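Local coordinates for hypothetical conserved protein, GK1056 (Geobacillus kaustophilus, PDB 2QYH), which has no established function but is probably a magnesium-dependent phosphatase of the haloacid dehalogenase-like (HAD) hydrolase family, at residues E153-E156 and P157-N161; G114-P117 and H118-V121. One frame throughout, in Å; residues are numbered along the deposited sequence.

Contact 1: E153-E156 and P157-N161; sequences EEEE and PYVRN
Glu-156 and Arg-160, one helical turn apart, form an i to i+4 salt bridge, with OE1 of Glu-156 3.1 Å from NH1 of Arg-160. The pair is made through one oxygen and one nitrogen, since OE2 of Glu-156 stays 3.8 Å from NH1 of Arg-160; the carboxylate and guanidinium planes stand 67° apart. Both chains bend to meet: Glu-156 turns at chi2 (67°), while Arg-160 bends at chi2 and chi3, and CG1 of Val-159 lies 4.1 Å above the Arg-160 guanidinium plane, offset toward the rim. The same two residues are linked through the backbone, Arg-160 N donating to Glu-156 O at 2.8 Å. One residue earlier, Val-159 N donates to Glu-155 O at 3.0 Å; together the two i to i+4 bonds are part of the N-terminal end of helix 156-161. Pro-157, within this turn, has no N-H to donate. Further out, Glu-155 pairs with Arg-169 on strand 165-171, and Glu-154 bonds to Arg-151 N and His-99. Tyr-158 is buried against Leu-90 and Ala-94, its hydroxyl bonded to His-99 and Asn-97, which seats helix 156-161 beside helix 84-96.

Contact 2: G114-P117 and H118-V121; sequences GDHP and HIHV
Asp-115 receives a hydrogen bond from His-120 across the N-terminal turn of helix 117-124, where His-116 holds the N-cap position. His-120 NE2 lies 2.8 Å from Asp-115 OD1, meeting that oxygen on its anti side, 16° out of the carboxylate plane, while OD1 is itself tilted from the imidazole plane. The carboxylate and ring planes are turned 74° from each other. With chi1 at -73°, the imidazole of His-120 swings back beside its own backbone N, toward the preceding loop. The backbone closes the same turn: His-120 N donates to His-116 O at 3.2 Å, while a weak bond from Ile-119 N shares that oxygen. A further weak bond joins Val-121 N to Pro-117 O. Arg-30 of the second subunit packs on His-120 and makes a long, weak ion pair with Asp-115, so this surface turn lies at the subunit interface. Ile-119 is buried against His-130 and Pro-131, and its CG1 packs 4.0 Å from His-116 CB. The rings of His-116 and His-118 meet obliquely, their centroids 5.2 Å apart. On one face of the His-116 ring, Pro-117 CD sits 3.5 Å above the plane, offset toward the rim.

Overall arrangement
Following the chain from the N terminus, contact 2 comes first: strand 109-111, at one outer edge of the five-stranded antiparallel sheet, leads into a loop that 114-121 closes onto the start of helix 117-124. Contact 1 follows after strand 145-148 of the same sheet, where 153-161 turns the chain into helix 156-161, ahead of the other edge strand, 165-171. The two are in series, neither nested nor crossing, and each joins a loop to the first turn of a helix. The centres of contact 1 and contact 2 lie about 21 Å apart, and the two do not touch. Contact 1 ties its turn to helix 84-96 and strand 165-171, whereas contact 2 reaches the second subunit.

Contact 1: E153-E156 and P157-N161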
loop_
_atom_site.group_PDB
_atom_site.type_symbol
_atom_site.label_atom_id
_atom_site.label_comp_id
_atom_site.label_asym_id
_atom_site.label_seq_id
_atom_site.Cartn_x
_atom_site.Cartn_y
_atom_site.Cartn_z
ATOM N N GLU D 153 -1.971 -23.084 23.476
ATOM C CA GLU D 153 -1.759 -23.863 24.691
ATOM C C GLU D 153 -1.103 -23.032 25.789
ATOM O O GLU D 153 -1.178 -23.385 26.963
ATOM C CB GLU D 153 -0.872 -25.078 24.398
ATOM C CG GLU D 153 -1.392 -26.005 23.311
ATOM C CD GLU D 153 -1.377 -25.367 21.933
ATOM O OE1 GLU D 153 -0.283 -24.985 21.467
ATOM O OE2 GLU D 153 -2.458 -25.247 21.317
ATOM N N GLU D 154 -0.474 -21.924 25.410
ATOM C CA GLU D 154 0.226 -21.078 26.371
ATOM C C GLU D 154 -0.477 -19.777 26.780
ATOM O O GLU D 154 -0.033 -19.100 27.715
ATOM C CB GLU D 154 1.608 -20.731 25.814
ATOM C CG GLU D 154 2.359 -21.915 25.233
ATOM C CD GLU D 154 3.584 -21.496 24.430
ATOM O OE1 GLU D 154 3.419 -20.910 23.336
ATOM O OE2 GLU D 154 4.714 -21.752 24.898
ATOM N N GLU D 155 -1.565 -19.428 26.098
ATOM C CA GLU D 155 -2.277 -18.176 26.372
ATOM C C GLU D 155 -3.061 -18.054 27.685
ATOM O O GLU D 155 -3.136 -16.963 28.253
ATOM C CB GLU D 155 -3.207 -17.840 25.198
ATOM C CG GLU D 155 -4.275 -18.883 24.940
ATOM C CD GLU D 155 -5.073 -18.607 23.682
ATOM O OE1 GLU D 155 -4.449 -18.454 22.609
ATOM O OE2 GLU D 155 -6.319 -18.551 23.767
ATOM N N GLU D 156 -3.642 -19.153 28.163
ATOM C CA GLU D 156 -4.428 -19.142 29.405
ATOM C C GLU D 156 -3.966 -18.123 30.461
ATOM O O GLU D 156 -4.739 -17.257 30.875
ATOM C CB GLU D 156 -4.457 -20.545 30.025
ATOM C CG GLU D 156 -5.068 -20.607 31.426
ATOM C CD GLU D 156 -6.552 -20.288 31.442
ATOM O OE1 GLU D 156 -6.939 -19.228 30.911
ATOM O OE2 GLU D 156 -7.331 -21.094 31.995
ATOM N N PRO D 157 -2.701 -18.216 30.912
ATOM C CA PRO D 157 -2.177 -17.287 31.922
ATOM C C PRO D 157 -2.390 -15.820 31.557
ATOM O O PRO D 157 -2.980 -15.063 32.325
ATOM C CB PRO D 157 -0.697 -17.652 31.989
ATOM C CG PRO D 157 -0.708 -19.116 31.679
ATOM C CD PRO D 157 -1.667 -19.194 30.521
ATOM N N TYR D 158 -1.899 -15.429 30.383
ATOM C CA TYR D 158 -2.022 -14.056 29.892
ATOM C C TYR D 158 -3.475 -13.603 29.910
ATOM O O TYR D 158 -3.796 -12.526 30.416
ATOM C CB TYR D 158 -1.477 -13.966 28.467
ATOM C CG TYR D 158 -0.022 -14.343 28.351
ATOM C CD1 TYR D 158 0.962 -13.584 28.980
ATOM C CD2 TYR D 158 0.374 -15.461 27.617
ATOM C CE1 TYR D 158 2.308 -13.928 28.881
ATOM C CE2 TYR D 158 1.718 -15.816 27.512
ATOM C CZ TYR D 158 2.677 -15.044 28.147
ATOM O OH TYR D 158 4.004 -15.380 28.050
ATOM N N VAL D 159 -4.344 -14.434 29.345
ATOM C CA VAL D 159 -5.770 -14.151 29.301
ATOM C C VAL D 159 -6.270 -13.879 30.716
ATOM O O VAL D 159 -6.970 -12.896 30.961
ATOM C CB VAL D 159 -6.559 -15.360 28.721
ATOM C CG1 VAL D 159 -8.059 -15.103 28.805
ATOM C CG2 VAL D 159 -6.144 -15.616 27.276
ATOM N N ARG D 160 -5.883 -14.763 31.636
ATOM C CA ARG D 160 -6.262 -14.710 33.047
ATOM C C ARG D 160 -5.642 -13.560 33.845
ATOM O O ARG D 160 -6.328 -12.910 34.635
ATOM C CB ARG D 160 -5.875 -16.025 33.721
ATOM C CG ARG D 160 -6.898 -16.581 34.691
ATOM C CD ARG D 160 -7.963 -17.372 33.953
ATOM N NE ARG D 160 -8.946 -16.518 33.297
ATOM C CZ ARG D 160 -9.761 -16.927 32.329
ATOM N NH1 ARG D 160 -9.707 -18.181 31.895
ATOM N NH2 ARG D 160 -10.639 -16.085 31.805
ATOM N N ASN D 161 -4.349 -13.314 33.651
ATOM C CA ASN D 161 -3.667 -12.261 34.394
ATOM C C ASN D 161 -3.875 -10.857 33.861
ATOM O O ASN D 161 -3.526 -9.884 34.529
ATOM C CB ASN D 161 -2.161 -12.532 34.460
ATOM C CG ASN D 161 -1.833 -13.865 35.105
ATOM O OD1 ASN D 161 -2.506 -14.301 36.041
ATOM N ND2 ASN D 161 -0.783 -14.514 34.613
#

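Contact 2: G114-P117 and H118-V121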
loop_
_atom_site.group_PDB
_atom_site.type_symbol
_atom_site.label_atom_id
_atom_site.label_comp_id
_atom_site.label_asym_id
_atom_site.label_seq_id
_atom_site.Cartn_x
_atom_site.Cartn_y
_atom_site.Cartn_z
ATOM N N GLY D 114 14.496 -9.682 18.540
ATOM C CA GLY D 114 14.963 -9.756 17.165
ATOM C C GLY D 114 15.135 -11.161 16.597
ATOM O O GLY D 114 15.391 -12.113 17.334
ATOM N N ASP D 115 14.986 -11.284 15.280
ATOM C CA ASP D 115 15.134 -12.541 14.555
ATOM C C ASP D 115 14.399 -13.698 15.236
ATOM O O ASP D 115 14.911 -14.808 15.317
ATOM C CB ASP D 115 16.605 -12.919 14.346
ATOM C CG ASP D 115 16.778 -14.156 13.465
ATOM O OD1 ASP D 115 16.010 -14.307 12.497
ATOM O OD2 ASP D 115 17.697 -14.959 13.726
ATOM N N HIS D 116 13.183 -13.449 15.712
ATOM C CA HIS D 116 12.416 -14.506 16.344
ATOM C C HIS D 116 11.596 -15.247 15.296
ATOM O O HIS D 116 10.870 -14.625 14.527
ATOM C CB HIS D 116 11.502 -13.910 17.408
ATOM C CG HIS D 116 10.737 -14.937 18.168
ATOM N ND1 HIS D 116 9.649 -15.597 17.635
ATOM C CD2 HIS D 116 10.926 -15.442 19.408
ATOM C CE1 HIS D 116 9.204 -16.474 18.521
ATOM N NE2 HIS D 116 9.962 -16.401 19.600
ATOM N N PRO D 117 11.698 -16.594 15.260
ATOM C CA PRO D 117 10.971 -17.430 14.303
ATOM C C PRO D 117 9.454 -17.359 14.305
ATOM O O PRO D 117 8.847 -17.645 13.274
ATOM C CB PRO D 117 11.499 -18.836 14.619
ATOM C CG PRO D 117 11.664 -18.755 16.094
ATOM C CD PRO D 117 12.454 -17.446 16.195
ATOM N N HIS D 118 8.807 -17.017 15.412
ATOM C CA HIS D 118 7.322 -16.938 15.354
ATOM C C HIS D 118 6.879 -15.636 14.704
ATOM O O HIS D 118 5.813 -15.555 14.082
ATOM C CB HIS D 118 6.647 -17.038 16.725
ATOM C CG HIS D 118 6.639 -18.418 17.300
ATOM N ND1 HIS D 118 6.804 -19.557 16.537
ATOM C CD2 HIS D 118 6.466 -18.845 18.573
ATOM C CE1 HIS D 118 6.736 -20.622 17.314
ATOM N NE2 HIS D 118 6.531 -20.218 18.553
ATOM N N ILE D 119 7.695 -14.607 14.885
ATOM C CA ILE D 119 7.409 -13.321 14.298
ATOM C C ILE D 119 7.543 -13.469 12.787
ATOM O O ILE D 119 6.622 -13.113 12.058
ATOM C CB ILE D 119 8.371 -12.243 14.828
ATOM C CG1 ILE D 119 8.151 -12.059 16.336
ATOM C CG2 ILE D 119 8.151 -10.931 14.083
ATOM C CD1 ILE D 119 8.824 -10.833 16.927
ATOM N N HIS D 120 8.668 -14.022 12.324
ATOM C CA HIS D 120 8.906 -14.217 10.891
ATOM C C HIS D 120 7.712 -14.892 10.211
ATOM O O HIS D 120 7.122 -14.339 9.288
ATOM C CB HIS D 120 10.169 -15.070 10.634
ATOM C CG HIS D 120 11.469 -14.365 10.898
ATOM N ND1 HIS D 120 11.961 -13.364 10.086
ATOM C CD2 HIS D 120 12.395 -14.545 11.871
ATOM C CE1 HIS D 120 13.132 -12.958 10.548
ATOM N NE2 HIS D 120 13.418 -13.659 11.630
ATOM N N VAL D 121 7.351 -16.075 10.687
ATOM C CA VAL D 121 6.259 -16.852 10.112
ATOM C C VAL D 121 4.876 -16.212 10.129
ATOM O O VAL D 121 4.232 -16.069 9.077
ATOM C CB VAL D 121 6.166 -18.227 10.801
ATOM C CG1 VAL D 121 4.863 -18.912 10.457
ATOM C CG2 VAL D 121 7.335 -19.084 10.366
#